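Local atomic coordinates of esterase (Alcaligenes sp., PDB entry 1QLW), a protein that probably hydrolyses carboxylic esters, as a bacterial esterase built on the alpha/beta-hydrolase fold. Residues A143-G148 against N296-M301; L33-K38 against A116-K121. All coordinates share one frame; numbering follows the deposited sequence.

Contact 1: A143-G148 against N296-M301; sequences AIFRFG and NSHMMM
His298 has CG anti to its backbone N (chi1 -179°), while Phe145 and Met299 both carry CG anti to the carbonyl carbon, so the imidazole meets the rim of the phenyl ring and the thioether lies over one of its faces. The surroundings are consistent with the active site of an alpha/beta-hydrolase: His298 ND1 is hydrogen-bonded to Glu230, as in the acid-histidine pair of a catalytic triad. Helix 138-144 finishes in a Schellman motif, with Arg146 at positive phi, and the turn presents Phe145 O to the loop. His298 N donates to this oxygen at 3.0 Å, almost straight at 175° but from above the carbonyl plane. The Phe145 and His298 rings meet rim to rim, CD1 of Phe145 lying 3.6 Å from CD2 of His298, with planes 23° apart. Bends at chi2 and chi3 fold Met299 over the Phe145 face, a Met-aromatic contact with SD 4.0 Å from the ring centroid, and its CG adds a CH-pi contact. The Arg146 guanidinium lays a face against His298 N, and its NH1 forms a salt bridge with Glu230 OE1, which it shares with His298, an arrangement likely to keep the carboxylate ionised and fix its position beside the imidazole. Ser297 closes an ST turn: its OG, also hydrogen-bonded to Asp303, accepts from Met299 N at 3.0 Å and lies 3.7 Å from Phe147 CE1, at the edge of that ring.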
loop_
_atom_site.group_PDB
_atom_site.type_symbol
_atom_site.label_atom_id
_atom_site.label_comp_id
_atom_site.label_asym_id
_atom_site.label_seq_id
_atom_site.Cartn_x
_atom_site.Cartn_y
_atom_site.Cartn_z
ATOM N N ALA A 143 -3.796 8.745 -23.125
ATOM C CA ALA A 143 -4.864 9.623 -23.596
ATOM C C ALA A 143 -5.766 10.056 -22.455
ATOM O O ALA A 143 -6.178 11.229 -22.405
ATOM C CB ALA A 143 -5.625 8.961 -24.732
ATOM N N ILE A 144 -6.118 9.169 -21.524
ATOM C CA ILE A 144 -6.924 9.565 -20.367
ATOM C C ILE A 144 -6.246 10.674 -19.574
ATOM O O ILE A 144 -6.878 11.623 -19.105
ATOM C CB ILE A 144 -7.194 8.357 -19.448
ATOM C CG1 ILE A 144 -8.073 7.352 -20.195
ATOM C CG2 ILE A 144 -7.832 8.786 -18.131
ATOM C CD1 ILE A 144 -8.159 5.967 -19.593
ATOM N N PHE A 145 -4.918 10.580 -19.459
ATOM C CA PHE A 145 -4.151 11.531 -18.685
ATOM C C PHE A 145 -3.758 12.770 -19.477
ATOM O O PHE A 145 -3.215 13.715 -18.901
ATOM C CB PHE A 145 -2.910 10.869 -18.102
ATOM C CG PHE A 145 -3.164 9.752 -17.122
ATOM C CD1 PHE A 145 -4.385 9.578 -16.476
ATOM C CD2 PHE A 145 -2.153 8.864 -16.817
ATOM C CE1 PHE A 145 -4.593 8.567 -15.564
ATOM C CE2 PHE A 145 -2.346 7.840 -15.905
ATOM C CZ PHE A 145 -3.556 7.691 -15.282
ATOM N N ARG A 146 -4.032 12.776 -20.782
ATOM C CA ARG A 146 -3.791 13.895 -21.666
ATOM C C ARG A 146 -2.302 14.208 -21.769
ATOM O O ARG A 146 -1.904 15.382 -21.862
ATOM C CB ARG A 146 -4.598 15.141 -21.272
ATOM C CG ARG A 146 -6.080 14.881 -21.108
ATOM C CD ARG A 146 -6.905 16.170 -21.064
ATOM N NE ARG A 146 -6.351 17.145 -20.139
ATOM C CZ ARG A 146 -6.453 17.083 -18.817
ATOM N NH1 ARG A 146 -7.212 16.140 -18.245
ATOM N NH2 ARG A 146 -5.802 17.960 -18.059
ATOM N N PHE A 147 -1.485 13.168 -21.912
ATOM C CA PHE A 147 -0.073 13.398 -22.150
ATOM C C PHE A 147 0.212 13.816 -23.595
ATOM O O PHE A 147 1.232 14.424 -23.866
ATOM C CB PHE A 147 0.727 12.141 -21.827
ATOM C CG PHE A 147 0.737 11.738 -20.371
ATOM C CD1 PHE A 147 0.384 12.605 -19.353
ATOM C CD2 PHE A 147 1.116 10.447 -20.055
ATOM C CE1 PHE A 147 0.419 12.186 -18.033
ATOM C CE2 PHE A 147 1.166 10.028 -18.739
ATOM C CZ PHE A 147 0.825 10.896 -17.721
ATOM N N GLY A 148 -0.681 13.423 -24.487
ATOM C CA GLY A 148 -0.561 13.741 -25.916
ATOM C C GLY A 148 -1.818 13.202 -26.562
ATOM O O GLY A 148 -2.685 12.641 -25.916
ATOM N N ASN A 296 -0.404 21.435 -17.861
ATOM C CA ASN A 296 -0.632 20.407 -16.852
ATOM C C ASN A 296 -1.483 19.269 -17.394
ATOM O O ASN A 296 -2.461 19.465 -18.093
ATOM C CB ASN A 296 -1.245 20.976 -15.577
ATOM C CG ASN A 296 -0.203 21.675 -14.734
ATOM O OD1 ASN A 296 -0.098 22.904 -14.754
ATOM N ND2 ASN A 296 0.574 20.863 -14.008
ATOM N N SER A 297 -1.053 18.070 -16.980
ATOM C CA SER A 297 -1.753 16.851 -17.335
ATOM C C SER A 297 -2.805 16.540 -16.277
ATOM O O SER A 297 -2.952 17.230 -15.260
ATOM C CB SER A 297 -0.767 15.690 -17.420
ATOM O OG SER A 297 -0.340 15.249 -16.133
ATOM N N HIS A 298 -3.490 15.408 -16.473
ATOM C CA HIS A 298 -4.401 14.941 -15.427
ATOM C C HIS A 298 -3.664 14.566 -14.142
ATOM O O HIS A 298 -4.230 14.628 -13.056
ATOM C CB HIS A 298 -5.135 13.712 -15.960
ATOM C CG HIS A 298 -6.130 13.125 -15.031
ATOM N ND1 HIS A 298 -7.216 13.830 -14.547
ATOM C CD2 HIS A 298 -6.228 11.886 -14.494
ATOM C CE1 HIS A 298 -7.912 13.038 -13.744
ATOM N NE2 HIS A 298 -7.355 11.832 -13.730
ATOM N N MET A 299 -2.407 14.154 -14.276
ATOM C CA MET A 299 -1.570 13.770 -13.154
ATOM C C MET A 299 -0.796 14.974 -12.634
ATOM O O MET A 299 0.418 14.911 -12.390
ATOM C CB MET A 299 -0.636 12.633 -13.564
ATOM C CG MET A 299 -1.342 11.373 -14.010
ATOM S SD MET A 299 -2.400 10.605 -12.795
ATOM C CE MET A 299 -1.237 10.222 -11.493
ATOM N N MET A 300 -1.510 16.075 -12.384
ATOM C CA MET A 300 -0.831 17.348 -12.110
ATOM C C MET A 300 -0.047 17.336 -10.801
ATOM O O MET A 300 0.892 18.117 -10.643
ATOM C CB MET A 300 -1.811 18.508 -12.171
ATOM C CG MET A 300 -2.845 18.470 -11.058
ATOM S SD MET A 300 -3.995 19.875 -11.171
ATOM C CE MET A 300 -4.896 19.395 -12.656
ATOM N N MET A 301 -0.411 16.469 -9.856
ATOM C CA MET A 301 0.344 16.303 -8.623
ATOM C C MET A 301 1.709 15.666 -8.859
ATOM O O MET A 301 2.575 15.710 -7.983
ATOM C CB MET A 301 -0.437 15.517 -7.573
ATOM C CG MET A 301 -0.650 14.037 -7.838
ATOM S SD MET A 301 -1.654 13.609 -9.282
ATOM C CE MET A 301 -3.260 14.215 -8.699
HETATM O O HOH W 1 -2.321 18.183 -20.787
#

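Contact 2: L33-K38 against A116-K121; sequences LSLSPK and AINAVK
Leu35 buries the largest share of the surface, followed by Asn118, its side chain directed at helix 115-121 from the loop that joins strands 26-30 and 43-57. With CG anti to the carbonyl carbon, its two methyls divide the work between residues one helical turn apart. CD2 packs 3.6 Å from Asn118 CG, the leucine branch crossing the asparagine obliquely. CD1 takes the other direction and meets the aliphatic part of Lys121, 3.6 Å from its CE, the two side chains running at about a right angle. The lysine leaves the helix with CG anti to the backbone N and stays extended until chi4 (65°), where it turns; NZ is thus carried to Leu130 O of the second subunit, which accepts a hydrogen bond from it. Asn118 also points at the loop and reaches the backbone at Leu33 and Ser34. An alanine in place of Leu35 lacks both of these methyls and would probably leave the Asn118 and Lys121 side chains less closely packed against the loop. The whole is the tip of an antiparallel beta-hairpin packed on a short helix, at a dimer interface.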
loop_
_atom_site.group_PDB
_atom_site.type_symbol
_atom_site.label_atom_id
_atom_site.label_comp_id
_atom_site.label_asym_id
_atom_site.label_seq_id
_atom_site.Cartn_x
_atom_site.Cartn_y
_atom_site.Cartn_z
ATOM N N LEU A 33 -12.761 -19.395 0.629
ATOM C CA LEU A 33 -11.569 -18.601 0.888
ATOM C C LEU A 33 -10.294 -19.224 0.374
ATOM O O LEU A 33 -9.257 -18.557 0.288
ATOM C CB LEU A 33 -11.396 -18.356 2.392
ATOM C CG LEU A 33 -12.475 -17.509 3.053
ATOM C CD1 LEU A 33 -12.194 -17.433 4.549
ATOM C CD2 LEU A 33 -12.568 -16.125 2.432
ATOM N N SER A 34 -10.313 -20.519 0.067
ATOM C CA SER A 34 -9.090 -21.240 -0.262
ATOM C C SER A 34 -9.425 -22.429 -1.153
ATOM O O SER A 34 -10.490 -23.006 -1.036
ATOM C CB SER A 34 -8.428 -21.685 1.036
ATOM O OG SER A 34 -7.226 -22.375 0.811
ATOM N N LEU A 35 -8.453 -22.807 -1.947
ATOM C CA LEU A 35 -8.468 -23.998 -2.769
ATOM C C LEU A 35 -7.556 -25.083 -2.196
ATOM O O LEU A 35 -7.437 -26.144 -2.818
ATOM C CB LEU A 35 -7.973 -23.654 -4.176
ATOM C CG LEU A 35 -8.375 -22.316 -4.808
ATOM C CD1 LEU A 35 -7.489 -22.062 -6.023
ATOM C CD2 LEU A 35 -9.866 -22.316 -5.130
ATOM N N SER A 36 -6.862 -24.802 -1.094
ATOM C CA SER A 36 -5.964 -25.816 -0.532
ATOM C C SER A 36 -6.144 -25.937 0.970
ATOM O O SER A 36 -6.619 -25.047 1.674
ATOM C CB SER A 36 -4.497 -25.565 -0.855
ATOM O OG SER A 36 -3.736 -25.040 0.215
ATOM N N PRO A 37 -5.645 -27.055 1.508
ATOM C CA PRO A 37 -5.737 -27.329 2.927
ATOM C C PRO A 37 -4.870 -26.462 3.814
ATOM O O PRO A 37 -5.087 -26.454 5.032
ATOM C CB PRO A 37 -5.342 -28.796 3.051
ATOM C CG PRO A 37 -4.488 -29.058 1.861
ATOM C CD PRO A 37 -5.040 -28.188 0.763
ATOM N N LYS A 38 -3.957 -25.666 3.263
ATOM C CA LYS A 38 -3.128 -24.789 4.075
ATOM C C LYS A 38 -3.950 -23.697 4.740
ATOM O O LYS A 38 -3.468 -23.043 5.675
ATOM C CB LYS A 38 -2.002 -24.160 3.265
ATOM C CG LYS A 38 -0.777 -24.998 2.971
ATOM C CD LYS A 38 0.349 -24.110 2.443
ATOM C CE LYS A 38 0.852 -23.156 3.514
ATOM N NZ LYS A 38 2.042 -22.381 3.067
ATOM N N ALA A 116 -15.562 -14.849 -4.761
ATOM C CA ALA A 116 -16.255 -15.178 -5.997
ATOM C C ALA A 116 -15.326 -15.775 -7.033
ATOM O O ALA A 116 -15.739 -16.609 -7.843
ATOM C CB ALA A 116 -16.988 -13.958 -6.540
ATOM N N ILE A 117 -14.062 -15.324 -7.052
ATOM C CA ILE A 117 -13.108 -15.897 -7.995
ATOM C C ILE A 117 -12.901 -17.372 -7.663
ATOM O O ILE A 117 -12.994 -18.228 -8.549
ATOM C CB ILE A 117 -11.786 -15.105 -7.981
ATOM C CG1 ILE A 117 -12.030 -13.661 -8.407
ATOM C CG2 ILE A 117 -10.782 -15.777 -8.906
ATOM C CD1 ILE A 117 -10.911 -12.721 -8.034
ATOM N N ASN A 118 -12.674 -17.666 -6.378
ATOM C CA ASN A 118 -12.468 -19.064 -6.004
ATOM C C ASN A 118 -13.723 -19.895 -6.245
ATOM O O ASN A 118 -13.608 -21.069 -6.605
ATOM C CB ASN A 118 -12.037 -19.155 -4.541
ATOM C CG ASN A 118 -10.564 -18.856 -4.313
ATOM O OD1 ASN A 118 -10.130 -18.862 -3.139
ATOM N ND2 ASN A 118 -9.815 -18.639 -5.355
ATOM N N ALA A 119 -14.925 -19.329 -6.047
ATOM C CA ALA A 119 -16.138 -20.098 -6.288
ATOM C C ALA A 119 -16.217 -20.567 -7.716
ATOM O O ALA A 119 -16.666 -21.687 -8.021
ATOM C CB ALA A 119 -17.378 -19.303 -5.922
ATOM N N VAL A 120 -15.830 -19.709 -8.672
ATOM C CA VAL A 120 -15.817 -20.098 -10.077
ATOM C C VAL A 120 -14.742 -21.135 -10.334
ATOM O O VAL A 120 -14.966 -22.139 -11.015
ATOM C CB VAL A 120 -15.663 -18.853 -10.963
ATOM C CG1 VAL A 120 -15.607 -19.234 -12.430
ATOM C CG2 VAL A 120 -16.798 -17.877 -10.703
ATOM N N LYS A 121 -13.542 -20.957 -9.771
ATOM C CA LYS A 121 -12.470 -21.930 -9.958
ATOM C C LYS A 121 -12.871 -23.302 -9.454
ATOM O O LYS A 121 -12.470 -24.318 -10.026
ATOM C CB LYS A 121 -11.193 -21.421 -9.293
ATOM C CG LYS A 121 -9.979 -22.193 -9.787
ATOM C CD LYS A 121 -8.731 -21.422 -9.383
ATOM C CE LYS A 121 -7.499 -22.232 -9.641
ATOM N NZ LYS A 121 -7.260 -22.505 -11.066
#

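Overall arrangement
The centres of contacts 1 and 2 are 39 Å apart, with about 22 Å between nearest atoms, without touching. They come in series along the chain: contact 2 closes at helix 115-121 before contact 1 opens at helix 138-144, the next helix. Contact 1 is buried closer to the centre, beside the parallel strands of the hydrolase sheet, whereas contact 2 lies far out, on the hairpin of strands 26-30 and 43-57. The second subunit relates them: its Tyr39, next to the 33-38 loop, packs on Ile144 of contact 1. The projecting hairpin loop thus lies in the dimer interface and touches the helix end carrying contact 1 in the other subunit, near the probable active site.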